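Local structure of biliverdin reductase (Synechocystis sp., 5B3T) at residues Q141-N146 with S190-L195; G179-A184 with R218-T223; N247-T252 with V263-R268. The protein reduces the linear tetrapyrrole biliverdin with NAD(P)H in the heme-degrading pathway, most likely to bilirubin. One frame throughout, in Å; residues are numbered along the deposited sequence.

Interaction 1: Q141-N146 with S190-L195; sequences QAIRQN and SRFTDL
Phe192 gives the contact between helix 137-146 and the loop and first turn of helix 193-196 its close-packed floor. With CG anti to the carbonyl carbon (chi1 -50°), its ring reaches toward helix 137-146, and CG2 of Ile143 meets CE1 of Phe192 at 3.7 Å, the two side chains crossing at about a right angle. Ile143 also touches Phe251, Leu253 and Phe262 of the sheet, and the Phe192 ring meets His140 and Phe196, so this half is buried.

The outer half is looser and rests on Arg144, whose chain bends at chi2 (-95°) and runs past Phe192 in the opposite sense. The guanidinium stands perpendicular to the phenyl plane, placing NH1 of Arg144 at the ring edge, 3.7 Å from CD1 of Phe192. At the guanidinium edge, near its plane, NH1 of Arg144 touches CD1 of solvent-exposed Leu195 at 3.4 Å. The carbonyl O of Arg191 lies over one guanidinium face, 3.1 Å from NH2 of Arg144, at an angle too poor for a hydrogen bond. OD2 of Asp194, likewise exposed, is 4.5 Å from NH1 of Arg144 but well outside its plane. Arg144 therefore rests on van der Waals contact, with at most a weak, non-directional attraction to Asp194 likely.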
ATOM      1  N   GLN A 141      11.364  -5.553  -3.277  1.00 17.80           N
ATOM      2  CA  GLN A 141      11.883  -6.834  -3.742  1.00 19.95           C
ATOM      3  C   GLN A 141      13.401  -6.802  -3.860  1.00 19.96           C
ATOM      4  O   GLN A 141      14.071  -7.804  -3.586  1.00 20.66           O
ATOM      5  CB  GLN A 141      11.243  -7.210  -5.078  1.00 20.63           C
ATOM      6  CG  GLN A 141       9.744  -7.474  -5.001  1.00 22.58           C
ATOM      7  CD  GLN A 141       9.379  -8.621  -4.065  1.00 27.99           C
ATOM      8  OE1 GLN A 141      10.220  -9.450  -3.710  1.00 26.78           O
ATOM      9  NE2 GLN A 141       8.113  -8.674  -3.668  1.00 25.14           N
ATOM     10  N   ALA A 142      13.962  -5.659  -4.264  1.00 17.15           N
ATOM     11  CA  ALA A 142      15.414  -5.529  -4.317  1.00 20.59           C
ATOM     12  C   ALA A 142      16.032  -5.648  -2.928  1.00 20.10           C
ATOM     13  O   ALA A 142      17.097  -6.256  -2.764  1.00 20.92           O
ATOM     14  CB  ALA A 142      15.798  -4.201  -4.969  1.00 18.42           C
ATOM     15  N   ILE A 143      15.380  -5.071  -1.916  1.00 18.01           N
ATOM     16  CA  ILE A 143      15.858  -5.216  -0.541  1.00 19.44           C
ATOM     17  C   ILE A 143      15.801  -6.677  -0.115  1.00 20.62           C
ATOM     18  O   ILE A 143      16.760  -7.218   0.449  1.00 21.08           O
ATOM     19  CB  ILE A 143      15.044  -4.322   0.414  1.00 20.15           C
ATOM     20  CG1 ILE A 143      15.246  -2.845   0.080  1.00 18.39           C
ATOM     21  CG2 ILE A 143      15.425  -4.600   1.859  1.00 18.24           C
ATOM     22  CD1 ILE A 143      14.547  -1.904   1.035  1.00 16.66           C
ATOM     23  N   ARG A 144      14.667  -7.335  -0.373  1.00 20.08           N
ATOM     24  CA  ARG A 144      14.526  -8.750  -0.039  1.00 23.11           C
ATOM     25  C   ARG A 144      15.618  -9.586  -0.692  1.00 22.50           C
ATOM     26  O   ARG A 144      16.207 -10.464  -0.050  1.00 23.36           O
ATOM     27  CB  ARG A 144      13.145  -9.250  -0.470  1.00 23.70           C
ATOM     28  CG  ARG A 144      12.128  -9.361   0.652  1.00 27.35           C
ATOM     29  CD  ARG A 144      12.092 -10.773   1.215  1.00 34.40           C
ATOM     30  NE  ARG A 144      10.988 -10.958   2.150  1.00 37.49           N
ATOM     31  CZ  ARG A 144      11.093 -10.827   3.469  1.00 32.66           C
ATOM     32  NH1 ARG A 144      12.259 -10.508   4.015  1.00 35.48           N
ATOM     33  NH2 ARG A 144      10.033 -11.015   4.240  1.00 28.82           N
ATOM     34  N   GLN A 145      15.912  -9.318  -1.965  1.00 22.59           N
ATOM     35  CA  GLN A 145      16.895 -10.103  -2.703  1.00 24.52           C
ATOM     36  C   GLN A 145      18.325  -9.876  -2.229  1.00 23.50           C
ATOM     37  O   GLN A 145      19.213 -10.637  -2.629  1.00 23.21           O
ATOM     38  CB  GLN A 145      16.798  -9.785  -4.196  1.00 24.09           C
ATOM     39  CG  GLN A 145      15.659 -10.492  -4.913  1.00 29.17           C
ATOM     40  CD  GLN A 145      15.397  -9.916  -6.291  1.00 35.08           C
ATOM     41  OE1 GLN A 145      16.304  -9.397  -6.943  1.00 42.11           O
ATOM     42  NE2 GLN A 145      14.153 -10.011  -6.747  1.00 33.94           N
ATOM     43  N   ASN A 146      18.575  -8.863  -1.398  1.00 22.08           N
ATOM     44  CA  ASN A 146      19.936  -8.519  -1.014  1.00 23.25           C
ATOM     45  C   ASN A 146      20.158  -8.408   0.488  1.00 23.38           C
ATOM     46  O   ASN A 146      21.301  -8.199   0.908  1.00 22.22           O
ATOM     47  CB  ASN A 146      20.359  -7.202  -1.683  1.00 21.99           C
ATOM     48  CG  ASN A 146      20.563  -7.347  -3.180  1.00 23.23           C
ATOM     49  OD1 ASN A 146      21.599  -7.838  -3.632  1.00 23.56           O
ATOM     50  ND2 ASN A 146      19.574  -6.922  -3.957  1.00 20.49           N
ATOM     51  N   SER A 190       7.486  -3.114   7.898  1.00 15.44           N
ATOM     52  CA  SER A 190       7.002  -4.241   8.685  1.00 16.92           C
ATOM     53  C   SER A 190       7.008  -5.560   7.928  1.00 15.89           C
ATOM     54  O   SER A 190       6.641  -6.588   8.505  1.00 16.41           O
ATOM     55  CB  SER A 190       5.582  -3.962   9.185  1.00 16.02           C
ATOM     56  OG  SER A 190       4.644  -4.098   8.131  1.00 15.91           O
ATOM     57  N   ARG A 191       7.410  -5.565   6.658  1.00 16.80           N
ATOM     58  CA  ARG A 191       7.309  -6.753   5.820  1.00 17.60           C
ATOM     59  C   ARG A 191       8.633  -7.498   5.702  1.00 19.38           C
ATOM     60  O   ARG A 191       8.867  -8.204   4.714  1.00 20.62           O
ATOM     61  CB  ARG A 191       6.759  -6.377   4.448  1.00 17.06           C
ATOM     62  CG  ARG A 191       5.326  -5.879   4.535  1.00 16.21           C
ATOM     63  CD  ARG A 191       4.842  -5.231   3.255  1.00 16.92           C
ATOM     64  NE  ARG A 191       3.501  -4.675   3.428  1.00 15.61           N
ATOM     65  CZ  ARG A 191       2.379  -5.330   3.148  1.00 15.98           C
ATOM     66  NH1 ARG A 191       2.433  -6.569   2.677  1.00 17.20           N
ATOM     67  NH2 ARG A 191       1.204  -4.747   3.338  1.00 14.77           N
ATOM     68  N   PHE A 192       9.500  -7.365   6.707  1.00 18.55           N
ATOM     69  CA  PHE A 192      10.702  -8.181   6.837  1.00 21.16           C
ATOM     70  C   PHE A 192      10.711  -8.955   8.157  1.00 20.87           C
ATOM     71  O   PHE A 192      11.788  -9.313   8.653  1.00 20.00           O
ATOM     72  CB  PHE A 192      11.957  -7.309   6.715  1.00 19.65           C
ATOM     73  CG  PHE A 192      11.958  -6.393   5.513  1.00 20.37           C
ATOM     74  CD1 PHE A 192      12.310  -6.861   4.256  1.00 19.95           C
ATOM     75  CD2 PHE A 192      11.603  -5.060   5.651  1.00 18.53           C
ATOM     76  CE1 PHE A 192      12.311  -6.010   3.160  1.00 19.41           C
ATOM     77  CE2 PHE A 192      11.599  -4.209   4.560  1.00 19.14           C
ATOM     78  CZ  PHE A 192      11.954  -4.685   3.315  1.00 18.50           C
ATOM     79  N   THR A 193       9.531  -9.207   8.713  1.00 19.07           N
ATOM     80  CA  THR A 193       9.417  -9.936   9.970  1.00 21.34           C
ATOM     81  C   THR A 193      10.184 -11.252   9.913  1.00 23.51           C
ATOM     82  O   THR A 193      10.677 -11.739  10.929  1.00 22.52           O
ATOM     83  CB  THR A 193       7.945 -10.224  10.323  1.00 21.30           C
ATOM     84  OG1 THR A 193       7.206  -8.996  10.346  1.00 19.81           O
ATOM     85  CG2 THR A 193       7.847 -10.896  11.684  1.00 20.98           C
ATOM     86  N   ASP A 194      10.280 -11.822   8.716  1.00 25.00           N
ATOM     87  CA  ASP A 194      10.988 -13.083   8.523  1.00 25.64           C
ATOM     88  C   ASP A 194      12.439 -12.974   8.978  1.00 28.06           C
ATOM     89  O   ASP A 194      13.039 -13.957   9.414  1.00 26.47           O
ATOM     90  CB  ASP A 194      10.927 -13.511   7.056  1.00 31.57           C
ATOM     91  CG  ASP A 194      11.866 -14.661   6.746  1.00 35.33           C
ATOM     92  OD1 ASP A 194      12.029 -15.548   7.610  1.00 43.95           O
ATOM     93  OD2 ASP A 194      12.442 -14.678   5.638  1.00 43.70           O
ATOM     94  N   LEU A 195      12.997 -11.771   8.874  1.00 24.77           N
ATOM     95  CA  LEU A 195      14.355 -11.535   9.268  1.00 24.03           C
ATOM     96  C   LEU A 195      14.552 -10.642  10.473  1.00 23.30           C
ATOM     97  O   LEU A 195      15.397 -10.872  11.261  1.00 22.71           O
ATOM     98  CB  LEU A 195      15.102 -10.919   8.101  1.00 25.21           C
ATOM     99  CG  LEU A 195      15.279 -11.750   6.825  1.00 28.48           C
ATOM    100  CD1 LEU A 195      15.240 -10.948   5.544  1.00 27.86           C
ATOM    101  CD2 LEU A 195      16.594 -12.506   6.965  1.00 31.02           C
TER

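Interaction 2: G179-A184 with R218-T223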
ATOM      1  N   GLY A 179      -6.063   9.864   6.739  1.00 16.29           N
ATOM      2  CA  GLY A 179      -5.831   9.029   7.897  1.00 16.38           C
ATOM      3  C   GLY A 179      -4.438   9.199   8.476  1.00 18.37           C
ATOM      4  O   GLY A 179      -3.701  10.141   8.166  1.00 17.78           O
ATOM      5  N   PHE A 180      -4.083   8.253   9.340  1.00 16.54           N
ATOM      6  CA  PHE A 180      -2.796   8.278  10.024  1.00 18.05           C
ATOM      7  C   PHE A 180      -1.660   8.325   9.007  1.00 14.54           C
ATOM      8  O   PHE A 180      -1.522   7.394   8.201  1.00 14.53           O
ATOM      9  CB  PHE A 180      -2.650   7.059  10.931  1.00 17.46           C
ATOM     10  CG  PHE A 180      -1.420   7.091  11.796  1.00 17.30           C
ATOM     11  CD1 PHE A 180      -1.111   8.218  12.542  1.00 18.20           C
ATOM     12  CD2 PHE A 180      -0.580   5.994  11.872  1.00 15.58           C
ATOM     13  CE1 PHE A 180       0.019   8.255  13.341  1.00 19.49           C
ATOM     14  CE2 PHE A 180       0.551   6.023  12.671  1.00 17.27           C
ATOM     15  CZ  PHE A 180       0.850   7.155  13.406  1.00 17.70           C
ATOM     16  N   PRO A 181      -0.834   9.376   9.008  1.00 15.76           N
ATOM     17  CA  PRO A 181       0.102   9.584   7.888  1.00 15.38           C
ATOM     18  C   PRO A 181       1.140   8.485   7.714  1.00 14.55           C
ATOM     19  O   PRO A 181       1.659   8.327   6.603  1.00 15.44           O
ATOM     20  CB  PRO A 181       0.771  10.922   8.236  1.00 16.62           C
ATOM     21  CG  PRO A 181      -0.202  11.608   9.149  1.00 17.30           C
ATOM     22  CD  PRO A 181      -0.837  10.509   9.947  1.00 17.41           C
ATOM     23  N   LEU A 182       1.459   7.723   8.756  1.00 15.43           N
ATOM     24  CA  LEU A 182       2.522   6.729   8.685  1.00 14.71           C
ATOM     25  C   LEU A 182       2.036   5.347   8.264  1.00 14.14           C
ATOM     26  O   LEU A 182       2.822   4.396   8.304  1.00 14.42           O
ATOM     27  CB  LEU A 182       3.242   6.634  10.031  1.00 14.41           C
ATOM     28  CG  LEU A 182       4.246   7.745  10.338  1.00 16.29           C
ATOM     29  CD1 LEU A 182       4.580   7.770  11.821  1.00 16.60           C
ATOM     30  CD2 LEU A 182       5.506   7.563   9.502  1.00 14.30           C
ATOM     31  N   VAL A 183       0.775   5.215   7.845  1.00 14.89           N
ATOM     32  CA  VAL A 183       0.222   3.894   7.544  1.00 13.75           C
ATOM     33  C   VAL A 183       1.020   3.212   6.438  1.00 13.78           C
ATOM     34  O   VAL A 183       1.424   2.049   6.566  1.00 12.06           O
ATOM     35  CB  VAL A 183      -1.268   4.011   7.175  1.00 13.81           C
ATOM     36  CG1 VAL A 183      -1.740   2.745   6.474  1.00 13.18           C
ATOM     37  CG2 VAL A 183      -2.099   4.273   8.423  1.00 13.43           C
ATOM     38  N   ALA A 184       1.269   3.927   5.339  1.00 12.83           N
ATOM     39  CA  ALA A 184       1.951   3.312   4.204  1.00 14.89           C
ATOM     40  C   ALA A 184       3.419   3.039   4.515  1.00 13.82           C
ATOM     41  O   ALA A 184       3.942   1.973   4.173  1.00 13.88           O
ATOM     42  CB  ALA A 184       1.820   4.201   2.968  1.00 11.72           C
ATOM     43  N   ARG A 218      -1.918  21.675   5.866  1.00 19.41           N
ATOM     44  CA  ARG A 218      -1.024  22.156   4.827  1.00 21.34           C
ATOM     45  C   ARG A 218       0.358  21.532   4.914  1.00 19.03           C
ATOM     46  O   ARG A 218       1.138  21.658   3.967  1.00 20.14           O
ATOM     47  CB  ARG A 218      -0.905  23.684   4.883  1.00 20.56           C
ATOM     48  CG  ARG A 218      -0.291  24.232   6.153  1.00 21.63           C
ATOM     49  CD  ARG A 218      -0.271  25.753   6.123  1.00 22.05           C
ATOM     50  NE  ARG A 218       0.643  26.305   7.117  1.00 21.83           N
ATOM     51  CZ  ARG A 218       1.898  26.650   6.854  1.00 23.47           C
ATOM     52  NH1 ARG A 218       2.381  26.506   5.628  1.00 24.79           N
ATOM     53  NH2 ARG A 218       2.670  27.143   7.813  1.00 23.32           N
ATOM     54  N   ALA A 219       0.674  20.874   6.026  1.00 17.82           N
ATOM     55  CA  ALA A 219       1.913  20.128   6.164  1.00 18.57           C
ATOM     56  C   ALA A 219       1.750  19.145   7.310  1.00 18.58           C
ATOM     57  O   ALA A 219       0.967  19.377   8.237  1.00 17.00           O
ATOM     58  CB  ALA A 219       3.114  21.050   6.417  1.00 18.11           C
ATOM     59  N   CYS A 220       2.487  18.042   7.232  1.00 16.02           N
ATOM     60  CA  CYS A 220       2.554  17.087   8.324  1.00 16.99           C
ATOM     61  C   CYS A 220       3.967  16.536   8.411  1.00 16.42           C
ATOM     62  O   CYS A 220       4.663  16.397   7.400  1.00 16.10           O
ATOM     63  CB  CYS A 220       1.546  15.936   8.154  1.00 16.92           C
ATOM     64  SG  CYS A 220       1.914  14.776   6.817  1.00 19.22           S
ATOM     65  N   LEU A 221       4.391  16.244   9.636  1.00 16.37           N
ATOM     66  CA  LEU A 221       5.654  15.563   9.890  1.00 15.96           C
ATOM     67  C   LEU A 221       5.389  14.479  10.919  1.00 18.48           C
ATOM     68  O   LEU A 221       5.036  14.781  12.063  1.00 18.19           O
ATOM     69  CB  LEU A 221       6.733  16.528  10.387  1.00 15.97           C
ATOM     70  CG  LEU A 221       8.036  15.852  10.823  1.00 17.50           C
ATOM     71  CD1 LEU A 221       8.647  15.055   9.676  1.00 15.31           C
ATOM     72  CD2 LEU A 221       9.026  16.874  11.360  1.00 17.72           C
ATOM     73  N   ALA A 222       5.539  13.224  10.510  1.00 16.54           N
ATOM     74  CA  ALA A 222       5.295  12.087  11.384  1.00 18.95           C
ATOM     75  C   ALA A 222       6.562  11.251  11.465  1.00 17.94           C
ATOM     76  O   ALA A 222       7.147  10.901  10.435  1.00 16.56           O
ATOM     77  CB  ALA A 222       4.122  11.244  10.882  1.00 17.00           C
ATOM     78  N   THR A 223       6.984  10.943  12.688  1.00 17.32           N
ATOM     79  CA  THR A 223       8.223  10.224  12.940  1.00 19.55           C
ATOM     80  C   THR A 223       7.931   9.040  13.844  1.00 20.63           C
ATOM     81  O   THR A 223       7.239   9.188  14.855  1.00 20.65           O
ATOM     82  CB  THR A 223       9.269  11.136  13.590  1.00 20.21           C
ATOM     83  OG1 THR A 223       8.717  11.722  14.775  1.00 21.56           O
ATOM     84  CG2 THR A 223       9.678  12.245  12.636  1.00 17.67           C
TER
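A type I turn from Phe180 to Val183, closed by Val183 N to Phe180 O, carries the chain from Gly179, which leaves the preceding helix with positive phi (77°), to Leu182 at the N-cap position of helix 183-189. This turn lies over the extended strand 219-223, and the backbones come nearest at Leu182 and Ala222, whose CA atoms are 6.6 Å apart. Strand alternation turns Cys220 and Ala222 toward the turn and Leu221 and Thr223 away from it. At the strand's beginning, Arg218 and Ala219 form a classic beta bulge opposite Trp209.

Two consecutive residues of the turn, Pro181 and Leu182, meet those two inward side chains. The tightest touch is branch point to methyl: CG of Leu182 sits 3.5 Å from CB of Ala222. Leu182 has CG anti to its carbonyl carbon (chi1 -78°); CD1 of Leu182 is 3.6 Å from CB of Ala222, and CD2 of Leu182 turns to O of Ala222 at 3.8 Å. Pro181 packs more loosely, its CB 4.3 Å from both SG of Cys220 and CB of Ala222. Tyr238 and Phe208 on the flanking strands extend the same apolar surface, with Tyr238 touching both turn residues. Apolar side chains, packed partly on the strand backbone, thus join the start of helix 183-189 to the large sheet by burial of apolar surface, without directional bonds between the two segments.

Interaction 3: N247-T252 with V263-R268; sequences NERIFT and VGETGR. With PO4 (phosphate ion), chain D.
Backbone pairing joins strand 248-255 to the turn that follows strand 258-263. Ile250 and Val263 form an antiparallel non-hydrogen-bonded pair, and beside it N of Gly264 donates to O of Arg249 at 2.8 Å, nearly straight and in the carbonyl plane.

Apolar contact is confined to one face, where Ile250 and Val263 lie side by side and CD1 of Ile250 reaches CG2 of Val263 at 3.6 Å.

Charge dominates the rest. Arg249, bent at chi3 (-63°), lays its guanidinium over Gly264 of the type II' turn Val263-Thr266; with no side chain there, CA of Gly264 comes 3.5 Å above the plane of the Arg249 group. Arg249 and Glu265 form a bidentate, end-on salt bridge: NH1 of Arg249 donates to OE2 of Glu265 at 2.8 Å from above the carboxylate plane, NH2 of Arg249 to the syn lone pair of OE1 of Glu265 at 2.9 Å. Along another edge, NE of Arg249 donates to O4 of a phosphate, probably from the crystallisation liquor, at 2.7 Å, and NH2 of Arg249 to phosphate O2 at 2.9 Å. One arginine thus divides its N-H groups between two anions, which should offset their mutual repulsion at this exposed turn.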
ATOM      1  N   ASN A 247      13.366  17.770  -0.513  1.00 22.09           N
ATOM      2  CA  ASN A 247      12.745  16.460  -0.622  1.00 22.90           C
ATOM      3  C   ASN A 247      13.737  15.358  -0.262  1.00 22.61           C
ATOM      4  O   ASN A 247      14.958  15.534  -0.323  1.00 23.11           O
ATOM      5  CB  ASN A 247      12.201  16.237  -2.032  1.00 21.36           C
ATOM      6  CG  ASN A 247      11.021  17.133  -2.347  1.00 24.75           C
ATOM      7  OD1 ASN A 247      10.557  17.890  -1.493  1.00 22.88           O
ATOM      8  ND2 ASN A 247      10.525  17.050  -3.576  1.00 26.07           N
ATOM      9  N   GLU A 248      13.191  14.204   0.115  1.00 22.46           N
ATOM     10  CA  GLU A 248      13.994  13.065   0.535  1.00 23.01           C
ATOM     11  C   GLU A 248      13.210  11.789   0.267  1.00 22.17           C
ATOM     12  O   GLU A 248      12.065  11.664   0.708  1.00 17.54           O
ATOM     13  CB  GLU A 248      14.354  13.160   2.024  1.00 21.32           C
ATOM     14  CG  GLU A 248      15.512  12.276   2.449  1.00 27.11           C
ATOM     15  CD  GLU A 248      15.778  12.333   3.943  1.00 33.80           C
ATOM     16  OE1 GLU A 248      14.870  12.744   4.695  1.00 31.84           O
ATOM     17  OE2 GLU A 248      16.897  11.970   4.365  1.00 39.47           O
ATOM     18  N   ARG A 249      13.822  10.857  -0.465  1.00 19.46           N
ATOM     19  CA  ARG A 249      13.297   9.502  -0.652  1.00 21.63           C
ATOM     20  C   ARG A 249      14.453   8.543  -0.391  1.00 21.12           C
ATOM     21  O   ARG A 249      15.174   8.155  -1.314  1.00 19.70           O
ATOM     22  CB  ARG A 249      12.698   9.301  -2.044  1.00 23.20           C
ATOM     23  CG  ARG A 249      11.309   9.891  -2.222  1.00 24.64           C
ATOM     24  CD  ARG A 249      10.531   9.142  -3.299  1.00 27.26           C
ATOM     25  NE  ARG A 249      11.150   9.258  -4.618  1.00 28.41           N
ATOM     26  CZ  ARG A 249      11.133   8.297  -5.537  1.00 28.16           C
ATOM     27  NH1 ARG A 249      10.536   7.142  -5.280  1.00 27.39           N
ATOM     28  NH2 ARG A 249      11.719   8.489  -6.710  1.00 27.25           N
ATOM     29  N   ILE A 250      14.621   8.157   0.872  1.00 18.63           N
ATOM     30  CA  ILE A 250      15.760   7.364   1.315  1.00 21.11           C
ATOM     31  C   ILE A 250      15.256   6.101   2.000  1.00 19.08           C
ATOM     32  O   ILE A 250      14.310   6.149   2.795  1.00 17.63           O
ATOM     33  CB  ILE A 250      16.673   8.167   2.267  1.00 20.87           C
ATOM     34  CG1 ILE A 250      17.224   9.407   1.564  1.00 25.52           C
ATOM     35  CG2 ILE A 250      17.814   7.305   2.780  1.00 22.31           C
ATOM     36  CD1 ILE A 250      18.130   9.103   0.401  1.00 29.37           C
ATOM     37  N   PHE A 251      15.892   4.972   1.686  1.00 16.88           N
ATOM     38  CA  PHE A 251      15.687   3.714   2.405  1.00 17.93           C
ATOM     39  C   PHE A 251      17.072   3.097   2.581  1.00 17.55           C
ATOM     40  O   PHE A 251      17.638   2.541   1.635  1.00 17.69           O
ATOM     41  CB  PHE A 251      14.740   2.781   1.655  1.00 16.78           C
ATOM     42  CG  PHE A 251      14.081   1.744   2.530  1.00 16.67           C
ATOM     43  CD1 PHE A 251      14.635   1.380   3.748  1.00 16.85           C
ATOM     44  CD2 PHE A 251      12.900   1.137   2.133  1.00 18.81           C
ATOM     45  CE1 PHE A 251      14.029   0.430   4.548  1.00 18.20           C
ATOM     46  CE2 PHE A 251      12.287   0.186   2.931  1.00 16.88           C
ATOM     47  CZ  PHE A 251      12.854  -0.166   4.139  1.00 17.39           C
ATOM     48  N   THR A 252      17.618   3.209   3.789  1.00 16.83           N
ATOM     49  CA  THR A 252      18.961   2.738   4.098  1.00 16.88           C
ATOM     50  C   THR A 252      18.881   1.679   5.186  1.00 18.67           C
ATOM     51  O   THR A 252      18.159   1.854   6.171  1.00 16.94           O
ATOM     52  CB  THR A 252      19.855   3.896   4.553  1.00 17.82           C
ATOM     53  OG1 THR A 252      19.909   4.887   3.520  1.00 19.94           O
ATOM     54  CG2 THR A 252      21.266   3.402   4.853  1.00 18.87           C
ATOM     55  N   VAL A 263      18.080   5.395  -2.919  1.00 19.21           N
ATOM     56  CA  VAL A 263      17.675   6.780  -3.117  1.00 21.54           C
ATOM     57  C   VAL A 263      16.652   6.772  -4.241  1.00 22.19           C
ATOM     58  O   VAL A 263      17.002   6.560  -5.408  1.00 20.94           O
ATOM     59  CB  VAL A 263      18.864   7.690  -3.451  1.00 21.51           C
ATOM     60  CG1 VAL A 263      18.394   9.124  -3.659  1.00 22.24           C
ATOM     61  CG2 VAL A 263      19.922   7.612  -2.356  1.00 21.82           C
ATOM     62  N   GLY A 264      15.389   6.994  -3.896  1.00 21.71           N
ATOM     63  CA  GLY A 264      14.334   6.760  -4.865  1.00 23.38           C
ATOM     64  C   GLY A 264      14.334   5.293  -5.245  1.00 23.15           C
ATOM     65  O   GLY A 264      14.424   4.407  -4.388  1.00 21.10           O
ATOM     66  N   GLU A 265      14.256   5.023  -6.546  1.00 23.14           N
ATOM     67  CA  GLU A 265      14.351   3.665  -7.064  1.00 23.45           C
ATOM     68  C   GLU A 265      15.780   3.274  -7.431  1.00 23.03           C
ATOM     69  O   GLU A 265      15.977   2.345  -8.223  1.00 24.35           O
ATOM     70  CB  GLU A 265      13.432   3.495  -8.277  1.00 23.83           C
ATOM     71  CG  GLU A 265      11.944   3.550  -7.952  1.00 24.40           C
ATOM     72  CD  GLU A 265      11.438   4.964  -7.725  1.00 25.50           C
ATOM     73  OE1 GLU A 265      12.183   5.920  -8.028  1.00 26.98           O
ATOM     74  OE2 GLU A 265      10.296   5.121  -7.244  1.00 25.76           O
ATOM     75  N   THR A 266      16.777   3.957  -6.874  1.00 22.67           N
ATOM     76  CA  THR A 266      18.182   3.700  -7.163  1.00 22.57           C
ATOM     77  C   THR A 266      18.824   3.023  -5.962  1.00 23.51           C
ATOM     78  O   THR A 266      18.715   3.524  -4.840  1.00 24.87           O
ATOM     79  CB  THR A 266      18.917   5.005  -7.486  1.00 23.72           C
ATOM     80  OG1 THR A 266      18.393   5.569  -8.695  1.00 26.17           O
ATOM     81  CG2 THR A 266      20.405   4.755  -7.649  1.00 27.76           C
ATOM     82  N   GLY A 267      19.500   1.898  -6.195  1.00 21.72           N
ATOM     83  CA  GLY A 267      20.048   1.139  -5.086  1.00 22.90           C
ATOM     84  C   GLY A 267      21.502   0.736  -5.221  1.00 25.04           C
ATOM     85  O   GLY A 267      21.974   0.429  -6.319  1.00 24.12           O
ATOM     86  N   ARG A 268      22.217   0.702  -4.099  1.00 24.11           N
ATOM     87  CA  ARG A 268      23.627   0.316  -4.112  1.00 26.09           C
ATOM     88  C   ARG A 268      24.080  -0.454  -2.865  1.00 24.35           C
ATOM     89  O   ARG A 268      23.872  -0.010  -1.737  1.00 22.93           O
ATOM     90  CB  ARG A 268      24.512   1.550  -4.310  1.00 28.23           C
ATOM     91  CG  ARG A 268      23.939   2.577  -5.273  1.00 33.85           C
ATOM     92  CD  ARG A 268      24.729   3.875  -5.229  1.00 38.55           C
ATOM     93  NE  ARG A 268      24.775   4.442  -3.885  1.00 45.50           N
ATOM     94  CZ  ARG A 268      25.895   4.655  -3.202  1.00 44.93           C
ATOM     95  NH1 ARG A 268      27.070   4.348  -3.737  1.00 46.61           N
ATOM     96  NH2 ARG A 268      25.843   5.175  -1.983  1.00 45.18           N
TER
HETATM   97  P   PO4 D 402      12.537  12.107  -6.860  1.00 37.89           P
HETATM   98  O1  PO4 D 402      13.998  12.393  -7.116  1.00 35.29           O
HETATM   99  O2  PO4 D 402      12.044  11.087  -7.859  1.00 34.29           O
HETATM  100  O3  PO4 D 402      11.742  13.382  -7.005  1.00 40.55           O
HETATM  101  O4  PO4 D 402      12.366  11.564  -5.461  1.00 35.45           O

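All three contacts lie in the C-terminal alpha/beta domain of this Gfo/Idh/MocA-family enzyme. Interactions 2 and 3, with centres 19 Å apart, reach the same mixed sheet, one at strand 217-228 and the other at strand 248-255 and the end of strand 258-263 with the turn after it. Interaction 1 touches interaction 3: CD1 of Ile143 packs 3.6 Å from CE2 of Phe251. Interactions 1 and 2 do not touch, their centres lying 23 Å apart, but their segments alternate along the chain, and helix 183-189 leads directly to helix 193-196. Both close before interaction 3 begins. The elements around NADP(+)-binding Tyr105 thus pack on the sheet directly through interaction 2, and by way of Phe251 through interaction 1.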